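Local coordinates for protein 3-hydroxyadipyl-CoA dehydrogenase (Escherichia coli, PDB 3MOG) that oxidises 3-hydroxyadipyl-CoA to 3-oxoadipyl-CoA with NAD(+) as electron acceptor, a step in the breakdown of phenylacetate, at residues Leu141-Pro146 with Lys151-Val156; Gln179-His184 with Gly188-Arg193. All blocks are in the same frame, centred on the assembly; numbering follows the deposited sequence. Where two conformers were deposited one is given.

Contact 1 and contact 2 follow one another along the chain, their centres about 8 Å apart, and meet on one mixed sheet of the Rossmann-type NAD-binding domain. Contact 1 is the hairpin of strands 138-143 and 152-157. Helix 163-175 then carries the chain through a beta-alpha-beta crossover to strand 179-184, which lies parallel to 152-157 and is the last of the sheet in this chain. Contact 2 packs this strand against segment 188-193, which leads into helix 191-194. E154 pairs with H142 through one carboxylate oxygen and accepts hydrogen bonds from the backbone N-H groups of I190 and V191 with the other, which links the hairpin to the turn after strand 179-184.

Contact 1 of 2, residues Leu141-Pro146 with Lys151-Val156; sequences LHFFNP and KLVEVV
Strand 141-143 runs antiparallel to strand 152-156, at 158° and 4.6 Å between axes, in a beta hairpin of the Rossmann-type NAD-binding domain. H142 and E154 form its hydrogen-bonded pair: H142 N gives to E154 O at 2.9 Å, and E154 N returns a bond to H142 O. Their side chains run side by side from one face. CG anti to the backbone N (chi1 180°) lays the H142 ring beside the E154 chain, and the second torsion (-135°) lets H142 ND1 donate to E154 OE1 at 2.7 Å. The oxygen lies almost in the ring plane and accepts this N-H with its anti lone pair. Glutamate suits this place because OE2 remains for I190 N and V191 N. A glutamine here would probably set its NH2 against either H142 ND1 or the backbone N-H groups of I190 and V191, leaving one side without its acceptor. On the other face, L141 CD1 rests against both V153 CG2 (3.9 Å) and V155 CG2 (4.0 Å), branched aliphatics suited to burial. F144 CE1 lies 3.6 Å from L152 CD2. A water accepts from F144 N at 3.0 Å and donates to L152 O at 2.7 Å.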
ATOM      1  N   LEU C 141      -4.164 -27.851  12.988  1.00 49.20           N
ATOM      2  CA  LEU C 141      -5.052 -28.115  14.101  1.00 45.23           C
ATOM      3  C   LEU C 141      -4.710 -27.070  15.150  1.00 44.07           C
ATOM      4  O   LEU C 141      -3.807 -27.250  15.966  1.00 46.38           O
ATOM      5  CB  LEU C 141      -4.874 -29.558  14.607  1.00 47.26           C
ATOM      6  CG  LEU C 141      -6.048 -30.253  15.302  1.00 45.21           C
ATOM      7  CD1 LEU C 141      -7.231 -30.373  14.375  1.00 41.83           C
ATOM      8  CD2 LEU C 141      -5.646 -31.634  15.817  1.00 49.13           C
ATOM      9  N   HIS C 142      -5.422 -25.949  15.091  1.00 39.61           N
ATOM     10  CA  HIS C 142      -5.027 -24.755  15.818  1.00 41.23           C
ATOM     11  C   HIS C 142      -5.813 -24.551  17.109  1.00 44.56           C
ATOM     12  O   HIS C 142      -6.964 -24.135  17.065  1.00 50.27           O
ATOM     13  CB  HIS C 142      -5.164 -23.534  14.900  1.00 43.15           C
ATOM     14  CG  HIS C 142      -4.791 -22.240  15.547  1.00 46.69           C
ATOM     15  ND1 HIS C 142      -5.557 -21.099  15.424  1.00 45.87           N
ATOM     16  CD2 HIS C 142      -3.737 -21.906  16.331  1.00 57.63           C
ATOM     17  CE1 HIS C 142      -4.986 -20.116  16.101  1.00 46.84           C
ATOM     18  NE2 HIS C 142      -3.884 -20.581  16.666  1.00 55.61           N
ATOM     19  N   PHE C 143      -5.171 -24.832  18.245  1.00 39.71           N
ATOM     20  CA  PHE C 143      -5.773 -24.696  19.573  1.00 42.30           C
ATOM     21  C   PHE C 143      -5.489 -23.309  20.132  1.00 41.07           C
ATOM     22  O   PHE C 143      -4.644 -22.586  19.616  1.00 42.12           O
ATOM     23  CB  PHE C 143      -5.162 -25.726  20.538  1.00 40.77           C
ATOM     24  CG  PHE C 143      -5.489 -27.163  20.214  1.00 39.52           C
ATOM     25  CD1 PHE C 143      -4.800 -27.846  19.219  1.00 38.39           C
ATOM     26  CD2 PHE C 143      -6.461 -27.840  20.937  1.00 46.84           C
ATOM     27  CE1 PHE C 143      -5.076 -29.168  18.935  1.00 40.09           C
ATOM     28  CE2 PHE C 143      -6.757 -29.171  20.663  1.00 37.91           C
ATOM     29  CZ  PHE C 143      -6.075 -29.836  19.656  1.00 36.73           C
ATOM     30  N   PHE C 144      -6.159 -22.954  21.219  1.00 44.42           N
ATOM     31  CA  PHE C 144      -5.968 -21.638  21.827  1.00 48.53           C
ATOM     32  C   PHE C 144      -5.517 -21.789  23.284  1.00 54.15           C
ATOM     33  O   PHE C 144      -5.942 -22.717  23.957  1.00 52.67           O
ATOM     34  CB  PHE C 144      -7.264 -20.808  21.700  1.00 47.47           C
ATOM     35  CG  PHE C 144      -7.572 -20.370  20.275  1.00 47.65           C
ATOM     36  CD1 PHE C 144      -8.098 -21.269  19.339  1.00 34.24           C
ATOM     37  CD2 PHE C 144      -7.315 -19.065  19.867  1.00 48.08           C
ATOM     38  CE1 PHE C 144      -8.352 -20.884  18.026  1.00 43.72           C
ATOM     39  CE2 PHE C 144      -7.570 -18.672  18.549  1.00 53.52           C
ATOM     40  CZ  PHE C 144      -8.102 -19.586  17.633  1.00 38.88           C
ATOM     41  N   ASN C 145      -4.628 -20.898  23.736  1.00 54.95           N
ATOM     42  CA  ASN C 145      -4.116 -20.845  25.118  1.00 53.69           C
ATOM     43  C   ASN C 145      -5.168 -20.428  26.163  1.00 55.25           C
ATOM     44  O   ASN C 145      -5.813 -19.390  26.008  1.00 55.98           O
ATOM     45  CB  ASN C 145      -2.961 -19.843  25.168  1.00 58.81           C
ATOM     46  CG  ASN C 145      -1.929 -20.145  26.253  1.00 63.42           C
ATOM     47  OD1 ASN C 145      -0.885 -19.500  26.298  1.00 70.66           O
ATOM     48  ND2 ASN C 145      -2.197 -21.119  27.103  1.00 57.53           N
ATOM     49  N   PRO C 146      -5.348 -21.233  27.236  1.00 58.61           N
ATOM     50  CA  PRO C 146      -4.764 -22.562  27.447  1.00 54.49           C
ATOM     51  C   PRO C 146      -5.599 -23.662  26.821  1.00 53.06           C
ATOM     52  O   PRO C 146      -6.823 -23.705  27.001  1.00 56.46           O
ATOM     53  CB  PRO C 146      -4.698 -22.696  28.980  1.00 55.45           C
ATOM     54  CG  PRO C 146      -5.213 -21.393  29.539  1.00 58.22           C
ATOM     55  CD  PRO C 146      -6.017 -20.749  28.453  1.00 55.69           C
ATOM     56  N   LYS C 151     -12.316 -23.848  24.253  1.00 51.09           N
ATOM     57  CA  LYS C 151     -13.095 -24.766  23.455  1.00 54.48           C
ATOM     58  C   LYS C 151     -12.831 -24.827  21.974  1.00 51.48           C
ATOM     59  O   LYS C 151     -13.146 -25.802  21.343  1.00 50.78           O
ATOM     60  CB  LYS C 151     -14.570 -24.598  23.737  1.00 61.37           C
ATOM     61  CG  LYS C 151     -14.987 -25.312  24.972  1.00 71.96           C
ATOM     62  CD  LYS C 151     -16.469 -25.334  25.130  1.00 82.95           C
ATOM     63  CE  LYS C 151     -17.196 -25.887  23.921  1.00 94.64           C
ATOM     64  NZ  LYS C 151     -17.402 -27.351  23.981  1.00 97.52           N
ATOM     65  N   LEU C 152     -12.298 -23.763  21.413  1.00 43.66           N
ATOM     66  CA  LEU C 152     -12.208 -23.662  19.960  1.00 47.60           C
ATOM     67  C   LEU C 152     -10.961 -24.338  19.393  1.00 40.83           C
ATOM     68  O   LEU C 152      -9.887 -24.213  19.953  1.00 42.85           O
ATOM     69  CB  LEU C 152     -12.263 -22.188  19.509  1.00 41.17           C
ATOM     70  CG  LEU C 152     -12.532 -22.002  18.007  1.00 46.99           C
ATOM     71  CD1 LEU C 152     -14.052 -22.093  17.670  1.00 36.77           C
ATOM     72  CD2 LEU C 152     -11.934 -20.703  17.523  1.00 49.59           C
ATOM     73  N   VAL C 153     -11.113 -25.056  18.284  1.00 44.62           N
ATOM     74  CA  VAL C 153      -9.966 -25.335  17.413  1.00 45.37           C
ATOM     75  C   VAL C 153     -10.288 -25.021  15.948  1.00 48.17           C
ATOM     76  O   VAL C 153     -11.389 -25.286  15.483  1.00 52.06           O
ATOM     77  CB  VAL C 153      -9.275 -26.743  17.650  1.00 46.08           C
ATOM     78  CG1 VAL C 153     -10.166 -27.692  18.330  1.00 41.79           C
ATOM     79  CG2 VAL C 153      -8.675 -27.344  16.362  1.00 35.96           C
ATOM     80  N   GLU C 154      -9.338 -24.405  15.255  1.00 43.31           N
ATOM     81  CA  GLU C 154      -9.465 -24.136  13.836  1.00 42.63           C
ATOM     82  C   GLU C 154      -8.794 -25.273  13.077  1.00 44.63           C
ATOM     83  O   GLU C 154      -7.602 -25.540  13.270  1.00 45.88           O
ATOM     84  CB  GLU C 154      -8.816 -22.787  13.504  1.00 36.97           C
ATOM     85  CG  GLU C 154      -9.530 -21.596  14.119  1.00 41.57           C
ATOM     86  CD  GLU C 154      -8.859 -20.262  13.800  1.00 54.82           C
ATOM     87  OE1 GLU C 154      -7.690 -20.067  14.199  1.00 53.09           O
ATOM     88  OE2 GLU C 154      -9.512 -19.401  13.164  1.00 49.85           O
ATOM     89  N   VAL C 155      -9.575 -25.967  12.255  1.00 43.67           N
ATOM     90  CA  VAL C 155      -9.079 -27.078  11.452  1.00 42.86           C
ATOM     91  C   VAL C 155      -8.742 -26.526  10.072  1.00 42.54           C
ATOM     92  O   VAL C 155      -9.622 -26.153   9.305  1.00 42.91           O
ATOM     93  CB  VAL C 155     -10.119 -28.215  11.320  1.00 48.45           C
ATOM     94  CG1 VAL C 155      -9.591 -29.314  10.394  1.00 49.19           C
ATOM     95  CG2 VAL C 155     -10.486 -28.797  12.683  1.00 43.78           C
ATOM     96  N   VAL C 156      -7.462 -26.447   9.762  1.00 38.43           N
ATOM     97  CA  VAL C 156      -7.040 -25.620   8.636  1.00 42.41           C
ATOM     98  C   VAL C 156      -6.610 -26.437   7.436  1.00 45.82           C
ATOM     99  O   VAL C 156      -5.667 -27.236   7.528  1.00 49.73           O
ATOM    100  CB  VAL C 156      -5.899 -24.681   9.042  1.00 37.77           C
ATOM    101  CG1 VAL C 156      -5.721 -23.599   8.003  1.00 45.77           C
ATOM    102  CG2 VAL C 156      -6.181 -24.075  10.381  1.00 36.25           C
TER
HETATM  103  O   HOH W   1      -8.333 -24.836  22.083  1.00 42.22           O

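Contact 2 of 2, residues Gln179-His184 with Gly188-Arg193; sequences QPVRCH and GFIVNR
I190 reaches across to V181 and C183 where the outermost strand of the Rossmann-type sheet in this chain, 179-184, doubles back through a short loop into helix 191-194. The I190 side chain leaves its backbone toward the strand, I190 CB still 5.2 Å from C183 CB. I190 CG1, anti to the carbonyl carbon (chi1 -55°) and thus directed at the strand, comes within 3.9 Å of C183 CB. I190 CD1, on an extended second torsion, touches two strand residues, V181 CG2 at 4.0 Å and C183 CB at 4.1 Å, with the carbonyl oxygen of R182, the residue between them, also close. An isoleucine suits this place because its long branch spans to the strand while the side chain also packs on A410 and A418, from a loop and helix 412-422 later in the chain.

The small C183 leaves room for this. Its CB serves I190, while C183 SG, turned between its own backbone N and carbonyl carbon (chi1 72°), swings to F189 and meets F189 CB at 3.7 Å. The same C183 SG lies 5.0 Å from the centroid of the F189 ring, approaching obliquely, a loose sulfur-aromatic contact. F189 also packs on E154 and V156 of the neighbouring strand, so its bulky apolar ring fills the corner between sheet and turn.

R182 leaves the strand away from segment 188-193, and its guanidinium forms a salt bridge with E167 of helix 163-175. In the turn, G188 has a positive phi (83°), which favours glycine, and R193 N makes a weak hydrogen bond to G188 O at 3.0 Å.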
ATOM      1  N   GLN C 179     -14.757 -27.568  20.020  1.00 52.81           N
ATOM      2  CA  GLN C 179     -15.619 -27.176  18.926  1.00 47.39           C
ATOM      3  C   GLN C 179     -14.742 -26.823  17.732  1.00 50.04           C
ATOM      4  O   GLN C 179     -14.119 -25.760  17.706  1.00 54.43           O
ATOM      5  CB  GLN C 179     -16.481 -25.974  19.333  1.00 46.55           C
ATOM      6  CG  GLN C 179     -17.598 -25.636  18.344  1.00 57.73           C
ATOM      7  CD  GLN C 179     -18.499 -26.826  18.043  1.00 63.09           C
ATOM      8  OE1 GLN C 179     -19.067 -27.430  18.953  1.00 67.89           O
ATOM      9  NE2 GLN C 179     -18.619 -27.178  16.763  1.00 61.60           N
ATOM     10  N   PRO C 180     -14.674 -27.721  16.747  1.00 49.85           N
ATOM     11  CA  PRO C 180     -13.903 -27.404  15.556  1.00 48.43           C
ATOM     12  C   PRO C 180     -14.656 -26.438  14.639  1.00 54.15           C
ATOM     13  O   PRO C 180     -15.898 -26.443  14.598  1.00 52.26           O
ATOM     14  CB  PRO C 180     -13.741 -28.760  14.873  1.00 49.15           C
ATOM     15  CG  PRO C 180     -14.977 -29.542  15.302  1.00 52.01           C
ATOM     16  CD  PRO C 180     -15.330 -29.043  16.669  1.00 51.19           C
ATOM     17  N   VAL C 181     -13.890 -25.598  13.946  1.00 47.64           N
ATOM     18  CA  VAL C 181     -14.379 -24.791  12.837  1.00 45.90           C
ATOM     19  C   VAL C 181     -13.396 -25.010  11.682  1.00 45.88           C
ATOM     20  O   VAL C 181     -12.210 -25.178  11.917  1.00 44.60           O
ATOM     21  CB  VAL C 181     -14.510 -23.280  13.198  1.00 46.68           C
ATOM     22  CG1 VAL C 181     -15.660 -23.047  14.179  1.00 47.63           C
ATOM     23  CG2 VAL C 181     -13.186 -22.691  13.757  1.00 40.18           C
ATOM     24  N   ARG C 182     -13.892 -25.055  10.449  1.00 44.31           N
ATOM     25  CA  ARG C 182     -13.031 -25.263   9.276  1.00 47.08           C
ATOM     26  C   ARG C 182     -12.726 -23.943   8.599  1.00 48.15           C
ATOM     27  O   ARG C 182     -13.579 -23.064   8.538  1.00 51.97           O
ATOM     28  CB  ARG C 182     -13.706 -26.176   8.261  1.00 44.34           C
ATOM     29  CG  ARG C 182     -14.277 -27.436   8.869  1.00 52.60           C
ATOM     30  CD  ARG C 182     -15.645 -27.727   8.292  1.00 60.71           C
ATOM     31  NE  ARG C 182     -16.240 -28.868   8.978  1.00 64.20           N
ATOM     32  CZ  ARG C 182     -16.312 -30.093   8.466  1.00 64.16           C
ATOM     33  NH1 ARG C 182     -15.850 -30.338   7.243  1.00 63.97           N
ATOM     34  NH2 ARG C 182     -16.856 -31.074   9.178  1.00 57.14           N
ATOM     35  N   CYS C 183     -11.503 -23.816   8.095  1.00 44.01           N
ATOM     36  CA  CYS C 183     -11.075 -22.663   7.334  1.00 44.48           C
ATOM     37  C   CYS C 183      -9.891 -23.037   6.453  1.00 47.11           C
ATOM     38  O   CYS C 183      -9.215 -24.016   6.715  1.00 51.64           O
ATOM     39  CB  CYS C 183     -10.707 -21.487   8.250  1.00 49.53           C
ATOM     40  SG  CYS C 183      -9.193 -21.678   9.167  1.00 54.83           S
ATOM     41  N   HIS C 184      -9.663 -22.260   5.398  1.00 50.63           N
ATOM     42  CA  HIS C 184      -8.533 -22.471   4.502  0.50 48.23           C
ATOM     43  C   HIS C 184      -7.309 -21.791   5.085  1.00 47.38           C
ATOM     44  O   HIS C 184      -7.425 -20.981   6.011  1.00 45.26           O
ATOM     45  CB  HIS C 184      -8.835 -21.916   3.105  0.50 49.61           C
ATOM     46  CG  HIS C 184      -7.994 -22.519   2.023  0.50 54.98           C
ATOM     47  ND1 HIS C 184      -8.118 -23.834   1.630  0.50 59.18           N
ATOM     48  CD2 HIS C 184      -7.012 -21.988   1.254  0.50 58.33           C
ATOM     49  CE1 HIS C 184      -7.250 -24.089   0.666  0.50 58.55           C
ATOM     50  NE2 HIS C 184      -6.568 -22.985   0.418  0.50 56.40           N
ATOM     51  N   GLY C 188      -4.096 -15.282   9.076  1.00 37.39           N
ATOM     52  CA  GLY C 188      -4.847 -14.990  10.299  1.00 35.96           C
ATOM     53  C   GLY C 188      -6.002 -15.945  10.546  1.00 34.51           C
ATOM     54  O   GLY C 188      -6.743 -15.775  11.508  1.00 48.66           O
ATOM     55  N   PHE C 189      -6.148 -16.940   9.671  1.00 40.19           N
ATOM     56  CA  PHE C 189      -7.273 -17.896   9.664  1.00 44.36           C
ATOM     57  C   PHE C 189      -8.644 -17.194   9.780  1.00 45.52           C
ATOM     58  O   PHE C 189      -8.983 -16.370   8.921  1.00 44.96           O
ATOM     59  CB  PHE C 189      -7.064 -19.019  10.695  1.00 48.27           C
ATOM     60  CG  PHE C 189      -5.719 -19.737  10.577  1.00 42.30           C
ATOM     61  CD1 PHE C 189      -5.084 -19.902   9.337  1.00 42.26           C
ATOM     62  CD2 PHE C 189      -5.117 -20.277  11.710  1.00 47.87           C
ATOM     63  CE1 PHE C 189      -3.867 -20.559   9.237  1.00 45.51           C
ATOM     64  CE2 PHE C 189      -3.898 -20.943  11.622  1.00 48.20           C
ATOM     65  CZ  PHE C 189      -3.270 -21.085  10.385  1.00 38.89           C
ATOM     66  N   ILE C 190      -9.430 -17.512  10.808  1.00 45.70           N
ATOM     67  CA  ILE C 190     -10.640 -16.730  11.115  1.00 41.03           C
ATOM     68  C   ILE C 190     -10.353 -15.752  12.251  1.00 42.51           C
ATOM     69  O   ILE C 190     -10.421 -14.531  12.068  1.00 44.87           O
ATOM     70  CB  ILE C 190     -11.843 -17.598  11.536  1.00 41.00           C
ATOM     71  CG1 ILE C 190     -12.181 -18.661  10.503  1.00 40.79           C
ATOM     72  CG2 ILE C 190     -13.087 -16.735  11.779  1.00 37.13           C
ATOM     73  CD1 ILE C 190     -13.114 -19.721  11.104  1.00 40.31           C
ATOM     74  N   VAL C 191     -10.019 -16.297  13.420  1.00 41.45           N
ATOM     75  CA  VAL C 191      -9.920 -15.513  14.653  1.00 43.15           C
ATOM     76  C   VAL C 191      -8.896 -14.369  14.596  1.00 41.81           C
ATOM     77  O   VAL C 191      -9.242 -13.233  14.868  1.00 51.69           O
ATOM     78  CB  VAL C 191      -9.651 -16.409  15.905  1.00 39.44           C
ATOM     79  CG1 VAL C 191      -9.573 -15.546  17.149  1.00 34.60           C
ATOM     80  CG2 VAL C 191     -10.731 -17.465  16.063  1.00 40.55           C
ATOM     81  N   ASN C 192      -7.656 -14.657  14.232  1.00 43.31           N
ATOM     82  CA  ASN C 192      -6.620 -13.608  14.174  1.00 43.27           C
ATOM     83  C   ASN C 192      -6.890 -12.564  13.093  1.00 37.81           C
ATOM     84  O   ASN C 192      -6.426 -11.443  13.190  1.00 47.39           O
ATOM     85  CB  ASN C 192      -5.225 -14.209  13.946  1.00 45.70           C
ATOM     86  CG  ASN C 192      -4.551 -14.669  15.224  1.00 56.18           C
ATOM     87  OD1 ASN C 192      -4.933 -14.290  16.326  1.00 56.49           O
ATOM     88  ND2 ASN C 192      -3.511 -15.481  15.069  1.00 64.92           N
ATOM     89  N   ARG C 193      -7.633 -12.949  12.062  1.00 41.09           N
ATOM     90  CA  ARG C 193      -7.996 -12.034  10.985  1.00 45.11           C
ATOM     91  C   ARG C 193      -9.169 -11.132  11.365  1.00 44.54           C
ATOM     92  O   ARG C 193      -9.083  -9.919  11.224  1.00 43.75           O
ATOM     93  CB  ARG C 193      -8.323 -12.821   9.711  1.00 46.12           C
ATOM     94  CG  ARG C 193      -8.705 -11.963   8.521  1.00 41.76           C
ATOM     95  CD  ARG C 193      -9.684 -12.703   7.652  1.00 34.13           C
ATOM     96  NE  ARG C 193     -10.009 -12.010   6.411  1.00 43.43           N
ATOM     97  CZ  ARG C 193      -9.808 -12.516   5.198  1.00 41.88           C
ATOM     98  NH1 ARG C 193      -9.232 -13.695   5.066  1.00 47.69           N
ATOM     99  NH2 ARG C 193     -10.145 -11.824   4.115  1.00 44.52           N
TER